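Local coordinates for protein ComZ (Thermus thermophilus, PDB 6QVI) that probably serves natural competence as a DNA receptor at the pilus tip, carrying a beta-solenoid domain on a pseudopilin-like domain, at residues 371-376 with 398-403; 387-392 with 431-436. One frame throughout, in Å; residues are numbered along the deposited sequence.

Four segments follow one another along the chain, and contact 1 and contact 2 join them alternately: 371-376 pairs with 398-403, closing a loop of 21 residues, and 387-392 meets 431-436 across 38 residues. The two closures therefore cross, since 387-392 lies between the halves of contact 1 and 431-436 after both. Contact 1 is parallel strand pairing within one wall; contact 2 packs a strand of another sheet almost at right angles against that wall. G372 N probably bonds to Q392 O, linking contact 1 to the end of strand 387-392; V403 N probably bonds to V436 O, and L401 packs on F435. Strands 374-377, 398-406 and 432-437 are parallel neighbours in that order.

Contact 1: residues 371-376 with 398-403; sequences FGDVVL and SATLAV
Both D373 and T400 turn their first torsion so that the polar branch lies beside the backbone N and anti to the carbonyl carbon: chi1 is -54° for D373 CG and -45° for T400 OG1. The two side chains cross obliquely at the start of the pairing, and T400 OG1 donates a hydrogen bond to D373 OD1 (2.9 Å), meeting that oxygen nearly along its C-O axis. From here the backbones run parallel. V374 grips the residues flanking L401: V374 N reaches T400 O at 3.0 Å, almost straight at 173°, and V374 O accepts from A402 N at 2.9 Å. A402 in turn grips the residues flanking V375, since its O also accepts from L376 N at 2.7 Å. A402 O takes a CA-H contact from V375 CA besides (3.2 Å), so the carbonyl is doubly engaged. V375 and A402 share one face of the ladder, with V375 CB against A402 CB at 3.4 Å; V374 and L376 share the other with L401 and V403. Such in-register parallel pairing is what stacks the turns of a beta-solenoid. Strand 304-309 continues the ladder in parallel beyond 374-377, and strand 432-437 does so beyond 398-406. L507 and L508 touch D373 and T400, whereas F357 of strand 357-360 packs on V374.

Contact 2: residues 387-392 with 431-436; sequences VDYRAQ and HALGFV
The phenol ring of Y389 carries L433 on one face, with L433 CB over its centre, 3.6 Å from the centroid and 8° off the normal, a CH-pi contact. H431 NE2 lies at the edge of the same ring. The imidazole of H431 has Y389 CE1 over one face, toward the rim, and R390 CA and A391 N at its edge. The two rings form an edge-to-face pair, Y389 presenting the edge, with centroids 5.0 Å apart and planes at 74°. Torsions set this up: Y389 CG takes the crowded position between backbone N and carbonyl carbon (chi1 72°), while CG of H431 and of L433 lies anti to the backbone N. A391 N donates to H431 NE2 at 3.1 Å, a bent bond close to the imidazole plane, and A391 CB adds an apolar touch to L433 CD1 at 4.3 Å. Strand 387-392, paired with 366-371 and 419-421, thereby lays its side sheet orthogonally across strand 432-437 of the solenoid wall. F425 makes a second edge-to-face pair with H431. The buried Y389 OH bonds to M449 O, and H431 ND1 to G426 O. Because NE2 accepts from an amide and ND1 faces a carbonyl, H431 is probably neutral with its proton on ND1, and R390, its NE 6.8 Å from H431 NE2 and weakly paired with D422, may add slightly to this preference.

Contact 1: residues 371-376 with 398-403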
ATOM      1  N   PHE A 371     -17.350 -12.809  -9.291  1.00 89.47           N
ATOM      2  CA  PHE A 371     -16.628 -12.955 -10.551  1.00 89.21           C
ATOM      3  C   PHE A 371     -16.551 -11.615 -11.215  1.00 87.20           C
ATOM      4  O   PHE A 371     -17.533 -11.107 -11.690  1.00 84.52           O
ATOM      5  CB  PHE A 371     -17.370 -13.900 -11.461  1.00 96.34           C
ATOM      6  CG  PHE A 371     -17.947 -15.079 -10.764  1.00100.75           C
ATOM      7  CD1 PHE A 371     -18.970 -14.931  -9.874  1.00100.73           C
ATOM      8  CD2 PHE A 371     -17.475 -16.332 -11.027  1.00104.75           C
ATOM      9  CE1 PHE A 371     -19.510 -16.017  -9.238  1.00103.58           C
ATOM     10  CE2 PHE A 371     -18.006 -17.423 -10.398  1.00108.77           C
ATOM     11  CZ  PHE A 371     -19.029 -17.264  -9.504  1.00108.60           C
ATOM     12  N   GLY A 372     -15.371 -10.999 -11.192  1.00 88.14           N
ATOM     13  CA  GLY A 372     -15.180  -9.645 -11.637  1.00 84.13           C
ATOM     14  C   GLY A 372     -15.591  -8.712 -10.519  1.00 81.75           C
ATOM     15  O   GLY A 372     -15.878  -9.132  -9.397  1.00 84.08           O
ATOM     16  N   ASP A 373     -15.651  -7.428 -10.838  1.00 76.49           N
ATOM     17  CA  ASP A 373     -15.969  -6.417  -9.842  1.00 72.14           C
ATOM     18  C   ASP A 373     -17.432  -5.979  -9.924  1.00 66.31           C
ATOM     19  O   ASP A 373     -17.973  -5.760 -11.012  1.00 66.07           O
ATOM     20  CB  ASP A 373     -15.029  -5.231 -10.029  1.00 79.37           C
ATOM     21  CG  ASP A 373     -13.549  -5.649 -10.005  1.00 98.00           C
ATOM     22  OD1 ASP A 373     -12.907  -5.528  -8.939  1.00101.27           O
ATOM     23  OD2 ASP A 373     -13.023  -6.113 -11.051  1.00105.03           O
ATOM     24  N   VAL A 374     -18.050  -5.776  -8.779  1.00 61.43           N
ATOM     25  CA  VAL A 374     -19.439  -5.384  -8.713  1.00 58.18           C
ATOM     26  C   VAL A 374     -19.665  -4.146  -7.887  1.00 55.81           C
ATOM     27  O   VAL A 374     -19.182  -4.062  -6.808  1.00 56.85           O
ATOM     28  CB  VAL A 374     -20.296  -6.529  -8.154  1.00 60.71           C
ATOM     29  CG1 VAL A 374     -19.459  -7.564  -7.472  1.00 58.05           C
ATOM     30  CG2 VAL A 374     -21.330  -6.046  -7.183  1.00 69.31           C
ATOM     31  N   VAL A 375     -20.412  -3.185  -8.400  1.00 57.33           N
ATOM     32  CA  VAL A 375     -20.695  -1.990  -7.639  1.00 62.46           C
ATOM     33  C   VAL A 375     -22.157  -1.642  -7.633  1.00 61.15           C
ATOM     34  O   VAL A 375     -22.753  -1.543  -8.665  1.00 55.01           O
ATOM     35  CB  VAL A 375     -19.867  -0.786  -8.097  1.00 58.29           C
ATOM     36  CG1 VAL A 375     -19.263  -1.042  -9.424  1.00 63.21           C
ATOM     37  CG2 VAL A 375     -20.685   0.471  -8.165  1.00 54.49           C
ATOM     38  N   LEU A 376     -22.696  -1.431  -6.437  1.00 60.22           N
ATOM     39  CA  LEU A 376     -24.078  -1.081  -6.203  1.00 54.96           C
ATOM     40  C   LEU A 376     -24.175   0.329  -5.752  1.00 53.86           C
ATOM     41  O   LEU A 376     -23.707   0.641  -4.722  1.00 57.94           O
ATOM     42  CB  LEU A 376     -24.607  -1.943  -5.097  1.00 52.37           C
ATOM     43  CG  LEU A 376     -24.057  -3.331  -5.211  1.00 54.64           C
ATOM     44  CD1 LEU A 376     -24.565  -4.201  -4.102  1.00 54.31           C
ATOM     45  CD2 LEU A 376     -24.441  -3.908  -6.536  1.00 56.46           C
ATOM     46  N   SER A 398      -8.948 -12.155  -7.293  1.00 96.19           N
ATOM     47  CA  SER A 398      -9.265 -10.985  -6.498  1.00 90.70           C
ATOM     48  C   SER A 398     -10.494 -10.338  -7.108  1.00 83.43           C
ATOM     49  O   SER A 398     -10.870 -10.622  -8.246  1.00 86.79           O
ATOM     50  CB  SER A 398      -8.082 -10.001  -6.406  1.00 93.18           C
ATOM     51  OG  SER A 398      -7.841  -9.327  -7.626  1.00 94.10           O
ATOM     52  N   ALA A 399     -11.149  -9.504  -6.327  1.00 78.67           N
ATOM     53  CA  ALA A 399     -12.342  -8.840  -6.828  1.00 80.01           C
ATOM     54  C   ALA A 399     -12.709  -7.746  -5.843  1.00 77.02           C
ATOM     55  O   ALA A 399     -12.130  -7.645  -4.757  1.00 84.54           O
ATOM     56  CB  ALA A 399     -13.487  -9.832  -7.023  1.00 81.39           C
ATOM     57  N   THR A 400     -13.712  -6.953  -6.207  1.00 69.78           N
ATOM     58  CA  THR A 400     -14.152  -5.847  -5.376  1.00 67.39           C
ATOM     59  C   THR A 400     -15.669  -5.800  -5.347  1.00 68.98           C
ATOM     60  O   THR A 400     -16.334  -6.103  -6.342  1.00 72.95           O
ATOM     61  CB  THR A 400     -13.638  -4.508  -5.910  1.00 71.27           C
ATOM     62  OG1 THR A 400     -12.252  -4.635  -6.251  1.00 89.67           O
ATOM     63  CG2 THR A 400     -13.793  -3.416  -4.880  1.00 61.95           C
ATOM     64  N   LEU A 401     -16.195  -5.387  -4.194  1.00 66.23           N
ATOM     65  CA  LEU A 401     -17.588  -5.041  -4.001  1.00 57.62           C
ATOM     66  C   LEU A 401     -17.604  -3.573  -3.635  1.00 50.89           C
ATOM     67  O   LEU A 401     -17.019  -3.183  -2.614  1.00 55.23           O
ATOM     68  CB  LEU A 401     -18.215  -5.832  -2.858  1.00 68.58           C
ATOM     69  CG  LEU A 401     -19.738  -5.776  -2.663  1.00 77.32           C
ATOM     70  CD1 LEU A 401     -20.092  -6.791  -1.568  1.00 80.89           C
ATOM     71  CD2 LEU A 401     -20.366  -4.355  -2.387  1.00 79.30           C
ATOM     72  N   ALA A 402     -18.317  -2.767  -4.406  1.00 52.13           N
ATOM     73  CA  ALA A 402     -18.469  -1.367  -4.054  1.00 62.28           C
ATOM     74  C   ALA A 402     -19.917  -1.100  -3.700  1.00 68.23           C
ATOM     75  O   ALA A 402     -20.823  -1.512  -4.428  1.00 79.29           O
ATOM     76  CB  ALA A 402     -18.054  -0.449  -5.190  1.00 66.83           C
ATOM     77  N   VAL A 403     -20.120  -0.398  -2.595  1.00 59.98           N
ATOM     78  CA  VAL A 403     -21.395   0.213  -2.269  1.00 59.34           C
ATOM     79  C   VAL A 403     -21.138   1.709  -2.270  1.00 50.56           C
ATOM     80  O   VAL A 403     -20.400   2.225  -1.421  1.00 58.44           O
ATOM     81  CB  VAL A 403     -21.970  -0.268  -0.929  1.00 62.24           C
ATOM     82  CG1 VAL A 403     -22.561  -1.671  -1.036  1.00 60.57           C
ATOM     83  CG2 VAL A 403     -20.869  -0.292   0.116  1.00 65.44           C
TER

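Contact 2: residues 387-392 with 431-436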
ATOM      1  N   VAL A 387     -19.503 -16.120   6.398  1.00 92.75           N
ATOM      2  CA  VAL A 387     -19.484 -16.457   5.009  1.00 95.97           C
ATOM      3  C   VAL A 387     -18.084 -16.556   4.474  1.00 98.55           C
ATOM      4  O   VAL A 387     -17.243 -15.775   4.798  1.00 94.76           O
ATOM      5  CB  VAL A 387     -20.258 -15.358   4.279  1.00 87.73           C
ATOM      6  CG1 VAL A 387     -19.880 -14.020   4.844  1.00 80.48           C
ATOM      7  CG2 VAL A 387     -20.059 -15.383   2.788  1.00 88.36           C
ATOM      8  N   ASP A 388     -17.850 -17.564   3.666  1.00110.31           N
ATOM      9  CA  ASP A 388     -16.588 -17.817   3.045  1.00115.37           C
ATOM     10  C   ASP A 388     -16.647 -17.164   1.706  1.00112.33           C
ATOM     11  O   ASP A 388     -17.692 -17.159   1.081  1.00110.86           O
ATOM     12  CB  ASP A 388     -16.433 -19.301   2.807  1.00123.94           C
ATOM     13  CG  ASP A 388     -15.504 -19.944   3.766  1.00132.62           C
ATOM     14  OD1 ASP A 388     -15.446 -19.501   4.924  1.00136.57           O
ATOM     15  OD2 ASP A 388     -14.847 -20.909   3.362  1.00137.88           O
ATOM     16  N   TYR A 389     -15.544 -16.627   1.226  1.00107.58           N
ATOM     17  CA  TYR A 389     -15.627 -16.010  -0.066  1.00106.55           C
ATOM     18  C   TYR A 389     -14.686 -16.616  -1.029  1.00107.97           C
ATOM     19  O   TYR A 389     -13.783 -17.298  -0.646  1.00108.16           O
ATOM     20  CB  TYR A 389     -15.464 -14.505   0.015  1.00102.49           C
ATOM     21  CG  TYR A 389     -14.091 -13.993   0.315  1.00 99.55           C
ATOM     22  CD1 TYR A 389     -13.060 -14.167  -0.562  1.00 95.98           C
ATOM     23  CD2 TYR A 389     -13.848 -13.291   1.468  1.00101.80           C
ATOM     24  CE1 TYR A 389     -11.813 -13.672  -0.286  1.00 96.44           C
ATOM     25  CE2 TYR A 389     -12.608 -12.797   1.753  1.00 97.05           C
ATOM     26  CZ  TYR A 389     -11.600 -12.990   0.869  1.00 95.41           C
ATOM     27  OH  TYR A 389     -10.373 -12.489   1.159  1.00 93.22           O
ATOM     28  N   ARG A 390     -14.969 -16.402  -2.296  1.00108.25           N
ATOM     29  CA  ARG A 390     -14.154 -16.876  -3.377  1.00106.66           C
ATOM     30  C   ARG A 390     -14.250 -15.766  -4.375  1.00103.31           C
ATOM     31  O   ARG A 390     -15.335 -15.324  -4.675  1.00102.86           O
ATOM     32  CB  ARG A 390     -14.747 -18.125  -3.991  1.00108.42           C
ATOM     33  CG  ARG A 390     -14.796 -19.331  -3.082  1.00111.29           C
ATOM     34  CD  ARG A 390     -15.733 -20.386  -3.641  1.00117.44           C
ATOM     35  NE  ARG A 390     -15.049 -21.394  -4.434  1.00119.57           N
ATOM     36  CZ  ARG A 390     -15.239 -22.693  -4.281  1.00120.81           C
ATOM     37  NH1 ARG A 390     -16.094 -23.121  -3.377  1.00121.57           N
ATOM     38  NH2 ARG A 390     -14.582 -23.558  -5.031  1.00123.26           N
ATOM     39  N   ALA A 391     -13.132 -15.306  -4.907  1.00 99.45           N
ATOM     40  CA  ALA A 391     -13.193 -14.213  -5.844  1.00 97.78           C
ATOM     41  C   ALA A 391     -12.181 -14.311  -6.934  1.00106.33           C
ATOM     42  O   ALA A 391     -11.066 -14.696  -6.698  1.00109.77           O
ATOM     43  CB  ALA A 391     -12.981 -12.922  -5.106  1.00 93.07           C
ATOM     44  N   GLN A 392     -12.565 -13.927  -8.137  1.00107.73           N
ATOM     45  CA  GLN A 392     -11.632 -13.959  -9.225  1.00102.62           C
ATOM     46  C   GLN A 392     -12.023 -13.001 -10.287  1.00 95.02           C
ATOM     47  O   GLN A 392     -13.132 -12.553 -10.332  1.00 98.08           O
ATOM     48  CB  GLN A 392     -11.537 -15.347  -9.813  1.00107.16           C
ATOM     49  CG  GLN A 392     -12.852 -16.038 -10.065  1.00110.87           C
ATOM     50  CD  GLN A 392     -12.686 -17.206 -11.003  1.00116.01           C
ATOM     51  OE1 GLN A 392     -11.983 -17.116 -12.001  1.00123.31           O
ATOM     52  NE2 GLN A 392     -13.330 -18.308 -10.687  1.00113.48           N
ATOM     53  N   HIS A 431      -5.621 -14.462  -2.309  1.00101.49           N
ATOM     54  CA  HIS A 431      -7.019 -14.607  -2.588  1.00 96.80           C
ATOM     55  C   HIS A 431      -7.668 -13.590  -1.729  1.00 94.68           C
ATOM     56  O   HIS A 431      -7.829 -13.800  -0.556  1.00 94.29           O
ATOM     57  CB  HIS A 431      -7.455 -15.965  -2.140  1.00 99.88           C
ATOM     58  CG  HIS A 431      -8.907 -16.202  -2.300  1.00104.97           C
ATOM     59  ND1 HIS A 431      -9.575 -17.161  -1.584  1.00109.25           N
ATOM     60  CD2 HIS A 431      -9.824 -15.606  -3.088  1.00103.44           C
ATOM     61  CE1 HIS A 431     -10.845 -17.151  -1.929  1.00108.35           C
ATOM     62  NE2 HIS A 431     -11.022 -16.214  -2.835  1.00105.01           N
ATOM     63  N   ALA A 432      -8.055 -12.476  -2.310  1.00 94.40           N
ATOM     64  CA  ALA A 432      -8.623 -11.417  -1.520  1.00 86.71           C
ATOM     65  C   ALA A 432      -9.846 -10.774  -2.097  1.00 83.91           C
ATOM     66  O   ALA A 432      -9.977 -10.614  -3.282  1.00 82.18           O
ATOM     67  CB  ALA A 432      -7.570 -10.362  -1.323  1.00 78.55           C
ATOM     68  N   LEU A 433     -10.738 -10.378  -1.218  1.00 83.38           N
ATOM     69  CA  LEU A 433     -11.947  -9.677  -1.628  1.00 77.33           C
ATOM     70  C   LEU A 433     -11.897  -8.303  -0.991  1.00 77.76           C
ATOM     71  O   LEU A 433     -11.724  -8.183   0.226  1.00 80.04           O
ATOM     72  CB  LEU A 433     -13.208 -10.423  -1.194  1.00 72.00           C
ATOM     73  CG  LEU A 433     -14.507  -9.708  -1.541  1.00 68.47           C
ATOM     74  CD1 LEU A 433     -14.552  -9.486  -3.032  1.00 68.46           C
ATOM     75  CD2 LEU A 433     -15.711 -10.518  -1.053  1.00 66.93           C
ATOM     76  N   GLY A 434     -12.004  -7.274  -1.810  1.00 76.65           N
ATOM     77  CA  GLY A 434     -11.914  -5.915  -1.329  1.00 76.80           C
ATOM     78  C   GLY A 434     -13.276  -5.269  -1.214  1.00 69.11           C
ATOM     79  O   GLY A 434     -14.207  -5.606  -1.941  1.00 70.72           O
ATOM     80  N   PHE A 435     -13.369  -4.278  -0.336  1.00 63.86           N
ATOM     81  CA  PHE A 435     -14.637  -3.601  -0.113  1.00 61.04           C
ATOM     82  C   PHE A 435     -14.428  -2.100  -0.175  1.00 59.60           C
ATOM     83  O   PHE A 435     -13.653  -1.542   0.612  1.00 60.55           O
ATOM     84  CB  PHE A 435     -15.231  -4.014   1.225  1.00 63.99           C
ATOM     85  CG  PHE A 435     -15.694  -5.434   1.235  1.00 71.24           C
ATOM     86  CD1 PHE A 435     -17.015  -5.744   0.934  1.00 71.17           C
ATOM     87  CD2 PHE A 435     -14.795  -6.470   1.483  1.00 65.33           C
ATOM     88  CE1 PHE A 435     -17.440  -7.044   0.912  1.00 69.89           C
ATOM     89  CE2 PHE A 435     -15.221  -7.771   1.461  1.00 69.74           C
ATOM     90  CZ  PHE A 435     -16.552  -8.062   1.180  1.00 72.00           C
ATOM     91  N   VAL A 436     -15.149  -1.453  -1.081  1.00 51.16           N
ATOM     92  CA  VAL A 436     -15.187  -0.003  -1.153  1.00 58.15           C
ATOM     93  C   VAL A 436     -16.570   0.401  -0.681  1.00 62.40           C
ATOM     94  O   VAL A 436     -17.577  -0.075  -1.216  1.00 64.69           O
ATOM     95  CB  VAL A 436     -14.891   0.515  -2.572  1.00 53.16           C
ATOM     96  CG1 VAL A 436     -14.964   2.039  -2.638  1.00 38.63           C
ATOM     97  CG2 VAL A 436     -13.517   0.037  -3.015  1.00 41.59           C
TER